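Side-chain contact in TfuA domain-containing protein (Methanosarcina acetivorans, PDB 6XP8), which is involved in thioamidation of the peptide backbone, probably working together with a YcaO enzyme: residues K136-L139 against L143-E146. Numbering follows the deposited sequence.
Sequences KAAL and LVSE
Leu143 N donates to Ala138 O across 2.9 Å, and this direct backbone bond ties the loop to the last turn of helix 128-140. It is fairly straight (N-H...O 160°). A second polar link runs through a water that donates to both carbonyl oxygens it touches, Leu139 O at 3.0 Å and Val144 O at 2.8 Å; two acceptors that could not bond each other are thereby joined.

Donor and acceptor lie five residues apart, the six-to-one spacing expected of a Schellman motif, with which the ending is consistent. The side chains of the same pair also approach, Ala138 CB lying 4.5 Å from Leu143 CB. Ser145 then N-caps helix 146-157: its OG caps a backbone N of the first turn, while its own N bonds to Glu148 OE1, consistent with a capping box. The two segments flank the short turn that joins helix 128-140 to helix 146-157.

Apolar contacts fill the gap beside these bonds. In Val144, CG2 lies between the backbone N and the carbonyl carbon and rests against the helix backbone, 3.7 Å from Leu139 CA and 4.0 Å from Leu139 CB. Leu139 answers with one branch: CG is anti to the backbone N (chi1 180°), and CD1 lies against two successive peptide groups, 3.4 Å from Val144 O in the first and 3.6 Å from Ser145 C in the second. Helix 181-193 packs against the same region, Leu187 touching both Ala138 and Val144 while Phe190 meets Leu143.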
loop_
_atom_site.group_PDB
_atom_site.type_symbol
_atom_site.label_atom_id
_atom_site.label_comp_id
_atom_site.label_asym_id
_atom_site.label_seq_id
_atom_site.Cartn_x
_atom_site.Cartn_y
_atom_site.Cartn_z
ATOM N N LYS A 136 -15.934 3.431 4.817
ATOM C CA LYS A 136 -16.111 4.098 6.113
ATOM C C LYS A 136 -16.476 5.574 5.962
ATOM O O LYS A 136 -17.411 6.044 6.613
ATOM C CB LYS A 136 -14.883 3.924 7.009
ATOM C CG LYS A 136 -14.930 2.642 7.818
ATOM C CD LYS A 136 -13.586 2.299 8.440
ATOM C CE LYS A 136 -13.673 0.976 9.188
ATOM N NZ LYS A 136 -12.431 0.678 9.952
ATOM N N ALA A 137 -15.754 6.280 5.090
ATOM C CA ALA A 137 -16.028 7.689 4.779
ATOM C C ALA A 137 -17.408 7.881 4.135
ATOM O O ALA A 137 -18.121 8.830 4.466
ATOM C CB ALA A 137 -14.937 8.265 3.890
ATOM N N ALA A 138 -17.781 6.966 3.238
ATOM C CA ALA A 138 -19.111 6.957 2.611
ATOM C C ALA A 138 -20.241 6.792 3.629
ATOM O O ALA A 138 -21.272 7.471 3.526
ATOM C CB ALA A 138 -19.191 5.872 1.552
ATOM N N LEU A 139 -20.032 5.896 4.600
ATOM C CA LEU A 139 -20.950 5.693 5.726
ATOM C C LEU A 139 -21.107 6.967 6.565
ATOM O O LEU A 139 -22.214 7.291 7.004
ATOM C CB LEU A 139 -20.475 4.519 6.600
ATOM C CG LEU A 139 -21.255 4.092 7.852
ATOM C CD1 LEU A 139 -22.577 3.416 7.516
ATOM C CD2 LEU A 139 -20.401 3.177 8.714
ATOM N N LEU A 143 -23.980 8.058 2.737
ATOM C CA LEU A 143 -24.204 7.534 1.393
ATOM C C LEU A 143 -24.502 6.034 1.384
ATOM O O LEU A 143 -25.013 5.513 0.393
ATOM C CB LEU A 143 -23.022 7.875 0.476
ATOM C CG LEU A 143 -22.821 9.372 0.201
ATOM C CD1 LEU A 143 -21.392 9.644 -0.213
ATOM C CD2 LEU A 143 -23.802 9.916 -0.832
ATOM N N VAL A 144 -24.155 5.353 2.476
ATOM C CA VAL A 144 -24.566 3.964 2.728
ATOM C C VAL A 144 -25.089 3.797 4.160
ATOM O O VAL A 144 -24.697 4.536 5.076
ATOM C CB VAL A 144 -23.443 2.912 2.447
ATOM C CG1 VAL A 144 -23.067 2.872 0.970
ATOM C CG2 VAL A 144 -22.208 3.138 3.313
ATOM N N SER A 145 -25.982 2.825 4.337
ATOM C CA SER A 145 -26.358 2.332 5.660
ATOM C C SER A 145 -25.271 1.389 6.167
ATOM O O SER A 145 -24.380 0.992 5.405
ATOM C CB SER A 145 -27.680 1.573 5.576
ATOM O OG SER A 145 -27.487 0.328 4.920
ATOM N N GLU A 146 -25.360 1.007 7.440
ATOM C CA GLU A 146 -24.426 0.047 8.015
ATOM C C GLU A 146 -24.536 -1.324 7.335
ATOM O O GLU A 146 -23.512 -1.960 7.064
ATOM C CB GLU A 146 -24.620 -0.060 9.525
ATOM C CG GLU A 146 -23.310 -0.077 10.293
ATOM C CD GLU A 146 -23.462 0.375 11.735
ATOM O OE1 GLU A 146 -22.711 1.283 12.156
ATOM O OE2 GLU A 146 -24.331 -0.171 12.444
HETATM O O HOH W 1 -24.871 6.050 7.379
#